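Exopolyphosphatase (Aquifex aeolicus, PDB 1T6C) probably hydrolyses phosphoanhydride bonds, as in inorganic polyphosphate or guanosine pentaphosphate, and binds calcium in the crystal within an actin-like fold. Local coordinates at residues Y22-I28 and L40-T46; Y127-Y132 and V153-K159. All blocks are in the same frame, centred on the assembly; numbering follows the deposited sequence. Where two conformers were deposited one is given.

Contact 1: residues Y22-I28 and L40-T46; sequences YSVRLTI and LERGRIT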
loop_
_atom_site.group_PDB
_atom_site.type_symbol
_atom_site.label_atom_id
_atom_site.label_comp_id
_atom_site.label_asym_id
_atom_site.label_seq_id
_atom_site.Cartn_x
_atom_site.Cartn_y
_atom_site.Cartn_z
ATOM N N TYR A 22 -9.267 8.384 0.364
ATOM C CA TYR A 22 -10.228 7.934 -0.649
ATOM C C TYR A 22 -11.219 6.914 -0.114
ATOM O O TYR A 22 -12.412 7.052 -0.274
ATOM C CB TYR A 22 -9.453 7.350 -1.825
ATOM C CG TYR A 22 -10.282 7.045 -3.052
ATOM C CD1 TYR A 22 -10.942 8.057 -3.738
ATOM C CD2 TYR A 22 -10.362 5.748 -3.555
ATOM C CE1 TYR A 22 -11.679 7.778 -4.875
ATOM C CE2 TYR A 22 -11.101 5.466 -4.684
ATOM C CZ TYR A 22 -11.757 6.485 -5.335
ATOM O OH TYR A 22 -12.493 6.199 -6.468
ATOM N N SER A 23 -10.713 5.899 0.575
ATOM C CA SER A 23 -11.549 4.792 1.022
ATOM C C SER A 23 -11.357 4.496 2.503
ATOM O O SER A 23 -10.326 4.837 3.091
ATOM C CB SER A 23 -11.270 3.539 0.190
ATOM O OG SER A 23 -9.971 3.040 0.427
ATOM N N VAL A 24 -12.388 3.887 3.069
ATOM C CA VAL A 24 -12.386 3.351 4.415
ATOM C C VAL A 24 -12.588 1.850 4.278
ATOM O O VAL A 24 -13.562 1.405 3.682
ATOM C CB VAL A 24 -13.535 3.960 5.242
ATOM C CG1 VAL A 24 -13.485 3.486 6.695
ATOM C CG2 VAL A 24 -13.486 5.506 5.161
ATOM N N ARG A 25 -11.667 1.079 4.844
ATOM C CA ARG A 25 -11.624 -0.368 4.590
ATOM C C ARG A 25 -11.565 -1.180 5.853
ATOM O O ARG A 25 -10.872 -0.787 6.791
ATOM C CB ARG A 25 -10.457 -0.700 3.704
ATOM C CG ARG A 25 -10.678 -0.166 2.273
ATOM C CD ARG A 25 -9.655 -0.517 1.309
ATOM N NE ARG A 25 -9.610 -1.942 1.081
ATOM C CZ ARG A 25 -8.875 -2.500 0.143
ATOM N NH1 ARG A 25 -8.152 -1.750 -0.672
ATOM N NH2 ARG A 25 -8.884 -3.816 0.017
ATOM N N LEU A 26 -12.297 -2.285 5.843
ATOM C CA LEU A 26 -12.392 -3.227 6.966
ATOM C C LEU A 26 -11.868 -4.587 6.494
ATOM O O LEU A 26 -12.210 -5.057 5.403
ATOM C CB LEU A 26 -13.849 -3.397 7.396
ATOM C CG LEU A 26 -14.144 -4.532 8.389
ATOM C CD1 LEU A 26 -13.512 -4.248 9.764
ATOM C CD2 LEU A 26 -15.649 -4.793 8.499
ATOM N N THR A 27 -11.040 -5.218 7.315
ATOM C CA THR A 27 -10.557 -6.560 7.086
ATOM C C THR A 27 -10.714 -7.394 8.359
ATOM O O THR A 27 -10.286 -6.974 9.401
ATOM C CB THR A 27 -9.060 -6.543 6.656
ATOM O OG1 THR A 27 -8.860 -5.613 5.572
ATOM C CG2 THR A 27 -8.628 -7.928 6.156
ATOM N N ILE A 28 -11.367 -8.544 8.262
ATOM C CA ILE A 28 -11.574 -9.439 9.398
ATOM C C ILE A 28 -10.885 -10.741 9.055
ATOM O O ILE A 28 -11.061 -11.253 7.945
ATOM C CB ILE A 28 -13.053 -9.701 9.717
ATOM C CG1 ILE A 28 -13.822 -8.396 9.989
ATOM C CG2 ILE A 28 -13.163 -10.626 10.915
ATOM C CD1 ILE A 28 -15.284 -8.573 10.361
ATOM N N LEU A 40 -13.575 -11.703 5.951
ATOM C CA LEU A 40 -14.441 -10.643 5.499
ATOM C C LEU A 40 -13.636 -9.410 5.154
ATOM O O LEU A 40 -12.718 -9.064 5.857
ATOM C CB LEU A 40 -15.494 -10.296 6.541
ATOM C CG LEU A 40 -16.649 -9.487 5.956
ATOM C CD1 LEU A 40 -17.753 -10.433 5.491
ATOM C CD2 LEU A 40 -17.188 -8.547 6.952
ATOM N N GLU A 41 -14.003 -8.759 4.058
ATOM C CA GLU A 41 -13.428 -7.474 3.685
ATOM C C GLU A 41 -14.536 -6.575 3.210
ATOM O O GLU A 41 -15.437 -7.046 2.497
ATOM C CB GLU A 41 -12.389 -7.620 2.565
ATOM C CG GLU A 41 -11.162 -8.392 3.005
ATOM C CD GLU A 41 -10.320 -8.873 1.862
ATOM O OE1 GLU A 41 -10.786 -9.792 1.131
ATOM O OE2 GLU A 41 -9.177 -8.369 1.722
ATOM N N ARG A 42 -14.487 -5.298 3.602
ATOM C CA ARG A 42 -15.367 -4.266 3.058
ATOM C C ARG A 42 -14.560 -3.028 2.693
ATOM O O ARG A 42 -13.502 -2.737 3.261
ATOM C CB ARG A 42 -16.441 -3.836 4.074
ATOM C CG ARG A 42 -17.433 -4.877 4.428
ATOM C CD ARG A 42 -18.392 -5.172 3.277
ATOM N NE ARG A 42 -19.407 -6.165 3.599
ATOM C CZ ARG A 42 -19.262 -7.473 3.422
ATOM N NH1 ARG A 42 -18.142 -7.933 2.922
ATOM N NH2 ARG A 42 -20.238 -8.314 3.727
ATOM N N GLY A 43 -15.070 -2.270 1.734
ATOM C CA GLY A 43 -14.436 -1.053 1.300
ATOM C C GLY A 43 -15.517 -0.076 0.910
ATOM O O GLY A 43 -16.504 -0.464 0.278
ATOM N N ARG A 44 -15.360 1.165 1.293
ATOM C CA ARG A 44 -16.311 2.198 0.890
ATOM C C ARG A 44 -15.508 3.443 0.543
ATOM O O ARG A 44 -14.641 3.870 1.310
ATOM C CB ARG A 44 -17.324 2.493 2.003
ATOM C CG ARG A 44 -18.480 1.501 2.099
ATOM C CD ARG A 44 -18.197 0.227 2.903
ATOM N NE ARG A 44 -19.085 -0.899 2.566
ATOM C CZ ARG A 44 -20.273 -1.133 3.129
ATOM N NH1 ARG A 44 -20.767 -0.321 4.064
ATOM N NH2 ARG A 44 -20.989 -2.183 2.747
ATOM N N ILE A 45 -15.830 4.076 -0.593
ATOM C CA ILE A 45 -15.160 5.295 -0.980
ATOM C C ILE A 45 -15.902 6.443 -0.284
ATOM O O ILE A 45 -17.115 6.616 -0.479
ATOM C CB ILE A 45 -15.145 5.453 -2.525
ATOM C CG1 ILE A 45 -14.325 4.325 -3.178
ATOM C CG2 ILE A 45 -14.618 6.851 -2.911
ATOM C CD1 ILE A 45 -14.583 4.112 -4.696
ATOM N N THR A 46 -15.212 7.177 0.585
ATOM C CA THR A 46 -15.802 8.360 1.206
ATOM C C THR A 46 -15.080 9.672 0.911
ATOM O O THR A 46 -15.528 10.708 1.344
ATOM C CB THR A 46 -15.934 8.201 2.735
ATOM O OG1 THR A 46 -14.640 8.184 3.348
ATOM C CG2 THR A 46 -16.620 6.878 3.113
HETATM O O HOH W 1 -8.984 -5.731 2.816
HETATM O O HOH W 2 -10.999 -4.097 2.540
#
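Strands 23-28 and 40-45 run antiparallel, their axes 4.6 Å apart at the closest point and their directions 169° from each other. The hydrogen-bonded pairs are Val24 with Arg44, Leu26 with Arg42 and Ile28 with Leu40, each joined by two backbone bonds; in the middle pair Leu26 N to Arg42 O and Arg42 N to Leu26 O are both 2.9 Å. At the Val24-Arg44 end, Thr46 N donates to Tyr22 O at 2.9 Å.

Side chains alternate between two faces. Val24, Leu26, Ile28 and Leu40 make an apolar face, with Ile28 CD1 3.9 Å from Leu40 CD2, and helix 60-79 covers part of it through Leu70 and Tyr73. The edge strand contributes Arg42 and Arg44 here; their ends swing away, Arg42 NH1 to its neighbour's Glu41 O at 2.9 Å and Arg44 to a salt bridge with Glu72. On the face of Ser23, Arg25 and Thr27, water 1 joins Thr27 OG1 (2.8 Å) to Glu41 OE2 (2.9 Å), while water 2 links Arg25 NE to Arg42 O, 2.9 Å from each. At the Tyr22 end, Ile45 CG2 sits 3.8 Å from the Tyr22 ring centroid, a CH-pi contact over the face.

This antiparallel hairpin, with strand 35-45 edging the five-stranded mixed sheet, is thus two-sided: apolar at Val24, Leu26, Ile28 and Leu40, bordered by two arginines; polar and watered near Arg25 and Glu41, with helix 300-313 covering Thr27.

Contact 2: residues Y127-Y132 and V153-K159; sequences YLAVAY and VFGKGYK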
loop_
_atom_site.group_PDB
_atom_site.type_symbol
_atom_site.label_atom_id
_atom_site.label_comp_id
_atom_site.label_asym_id
_atom_site.label_seq_id
_atom_site.Cartn_x
_atom_site.Cartn_y
_atom_site.Cartn_z
ATOM N N TYR A 127 5.681 -4.425 6.679
ATOM C CA TYR A 127 6.782 -5.346 6.900
ATOM C C TYR A 127 6.356 -6.596 7.674
ATOM O O TYR A 127 6.754 -7.725 7.315
ATOM C CB TYR A 127 7.923 -4.625 7.616
ATOM C CG TYR A 127 9.136 -5.488 7.776
ATOM C CD1 TYR A 127 9.230 -6.374 8.845
ATOM C CD2 TYR A 127 10.190 -5.391 6.888
ATOM C CE1 TYR A 127 10.331 -7.168 8.988
ATOM C CE2 TYR A 127 11.308 -6.201 7.021
ATOM C CZ TYR A 127 11.374 -7.052 8.093
ATOM O OH TYR A 127 12.470 -7.868 8.240
ATOM N N LEU A 128 5.565 -6.430 8.721
ATOM C CA LEU A 128 4.994 -7.579 9.445
ATOM C C LEU A 128 4.150 -8.468 8.555
ATOM O O LEU A 128 4.162 -9.661 8.669
ATOM C CB LEU A 128 4.142 -7.133 10.637
ATOM C CG LEU A 128 4.881 -6.438 11.772
ATOM C CD1 LEU A 128 3.885 -6.081 12.880
ATOM C CD2 LEU A 128 5.952 -7.331 12.330
ATOM N N ALA A 129 3.363 -7.879 7.660
ATOM C CA ALA A 129 2.588 -8.673 6.741
ATOM C C ALA A 129 3.432 -9.592 5.884
ATOM O O ALA A 129 3.034 -10.699 5.615
ATOM C CB ALA A 129 1.733 -7.767 5.872
ATOM N N VAL A 130 4.582 -9.079 5.455
ATOM C CA VAL A 130 5.502 -9.785 4.595
ATOM C C VAL A 130 6.220 -10.860 5.410
ATOM O O VAL A 130 6.425 -11.979 4.941
ATOM C CB VAL A 130 6.499 -8.809 3.972
ATOM C CG1 VAL A 130 7.622 -9.537 3.319
ATOM C CG2 VAL A 130 5.797 -7.924 2.971
ATOM N N ALA A 131 6.614 -10.500 6.614
ATOM C CA ALA A 131 7.275 -11.447 7.490
ATOM C C ALA A 131 6.434 -12.690 7.697
ATOM O O ALA A 131 6.940 -13.807 7.628
ATOM C CB ALA A 131 7.675 -10.805 8.816
ATOM N N TYR A 132 5.143 -12.510 7.910
ATOM C CA TYR A 132 4.227 -13.612 8.082
ATOM C C TYR A 132 3.930 -14.340 6.771
ATOM O O TYR A 132 4.016 -15.566 6.686
ATOM C CB TYR A 132 2.918 -13.117 8.706
ATOM C CG TYR A 132 1.902 -14.203 8.723
ATOM C CD1 TYR A 132 1.967 -15.203 9.678
ATOM C CD2 TYR A 132 0.907 -14.291 7.750
ATOM C CE1 TYR A 132 1.063 -16.226 9.678
ATOM C CE2 TYR A 132 -0.004 -15.344 7.738
ATOM C CZ TYR A 132 0.108 -16.311 8.708
ATOM O OH TYR A 132 -0.747 -17.371 8.757
ATOM N N VAL A 153 11.645 -0.560 3.997
ATOM C CA VAL A 153 11.642 -1.094 5.356
ATOM C C VAL A 153 12.625 -2.227 5.417
ATOM O O VAL A 153 12.432 -3.257 4.779
ATOM C CB VAL A 153 10.262 -1.595 5.798
ATOM C CG1 VAL A 153 10.238 -1.774 7.307
ATOM C CG2 VAL A 153 9.191 -0.602 5.382
ATOM N N PHE A 154 13.659 -2.029 6.228
ATOM C CA PHE A 154 14.749 -2.974 6.351
ATOM C C PHE A 154 14.644 -3.754 7.648
ATOM O O PHE A 154 14.369 -3.207 8.715
ATOM C CB PHE A 154 16.070 -2.223 6.345
ATOM C CG PHE A 154 16.320 -1.445 5.101
ATOM C CD1 PHE A 154 16.980 -2.024 4.016
ATOM C CD2 PHE A 154 15.909 -0.146 5.025
ATOM C CE1 PHE A 154 17.228 -1.281 2.872
ATOM C CE2 PHE A 154 16.157 0.615 3.863
ATOM C CZ PHE A 154 16.795 0.043 2.807
ATOM N N GLY A 155 14.866 -5.039 7.541
ATOM C CA GLY A 155 14.934 -5.880 8.725
ATOM C C GLY A 155 15.414 -7.281 8.463
ATOM O O GLY A 155 15.907 -7.605 7.400
ATOM N N LYS A 156 15.223 -8.130 9.462
ATOM C CA LYS A 156 15.468 -9.550 9.343
ATOM C C LYS A 156 14.419 -10.300 10.144
ATOM O O LYS A 156 14.148 -9.942 11.289
ATOM C CB LYS A 156 16.851 -9.900 9.888
ATOM C CG LYS A 156 17.140 -11.397 9.904
ATOM C CD LYS A 156 18.599 -11.660 9.581
ATOM C CE LYS A 156 19.060 -13.021 10.058
ATOM N NZ LYS A 156 19.309 -13.910 8.902
ATOM N N GLY A 157 13.803 -11.307 9.540
ATOM C CA GLY A 157 12.700 -12.000 10.171
ATOM C C GLY A 157 11.620 -10.968 10.516
ATOM O O GLY A 157 11.315 -10.088 9.693
ATOM N N TYR A 158 11.084 -11.021 11.720
ATOM C CA TYR A 158 10.009 -10.105 12.106
ATOM C C TYR A 158 10.510 -8.760 12.652
ATOM O O TYR A 158 9.693 -7.870 13.010
ATOM C CB TYR A 158 9.133 -10.782 13.146
ATOM C CG TYR A 158 8.093 -11.717 12.606
ATOM C CD1 TYR A 158 8.410 -12.990 12.208
ATOM C CD2 TYR A 158 6.773 -11.312 12.468
ATOM C CE1 TYR A 158 7.454 -13.851 11.748
ATOM C CE2 TYR A 158 5.826 -12.164 12.001
ATOM C CZ TYR A 158 6.151 -13.424 11.635
ATOM O OH TYR A 158 5.191 -14.295 11.171
ATOM N N LYS A 159 11.838 -8.583 12.716
ATOM C CA LYS A 159 12.435 -7.417 13.325
ATOM C C LYS A 159 12.704 -6.344 12.302
ATOM O O LYS A 159 13.446 -6.556 11.373
ATOM C CB LYS A 159 13.775 -7.777 14.006
ATOM C CG LYS A 159 14.398 -6.609 14.709
ATOM C CD LYS A 159 15.609 -6.989 15.555
ATOM C CE LYS A 159 16.894 -6.662 14.865
ATOM N NZ LYS A 159 18.064 -7.294 15.587
#
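One direct hydrogen bond joins helix segment 127-132 to the hairpin segment 153-159: Tyr127 OH donates to Gly157 O at 2.9 Å. Its hydroxyl lies inside the type II' turn from Lys156 to Lys159, close over the backbone, with Gly155 C 3.0 Å from Tyr127 OH. A CB on Gly155 would clash with that hydroxyl, and Gly157 takes the positive phi of the turn.

Apolar contacts do the rest. Deeper in, Tyr127 CD2 meets Val153 CG1 at 3.6 Å. At the turn, the Tyr158 ring lies across the helix: Ala131 CB is 3.8 Å from its centroid, a CH-pi contact over the face, while Leu128 CD2 approaches the ring edge, 4.1 Å from Tyr158 CD2. Tyr132 CB lies 4.4 Å from Tyr158 CZ.

Helix 119-133 thus packs across one face of the mixed sheet, over strands 139-146, 149-156 and 159-166, as in the layered alpha/beta domains of the actin-like ATPase clan.

Overall arrangement
From the N terminus, strand 12-19 leads into strand 23-32, which turns back into strand 35-45; contact 1 closes this short hairpin at the edge of the five-stranded sheet. The chain then passes through helix 60-79 and strands 84-89 and 114-116 before helix 119-133 carries it towards the second, six-stranded sheet. Strands 139-146 and 149-156 follow, and contact 2 closes that loop by bringing the turn after 149-156 back to the helix. The two loops are in series, neither nesting nor crossing, with about 24 Å between their centres. Contact 1 is thus internal to one sheet, whereas contact 2 joins a helix to the other.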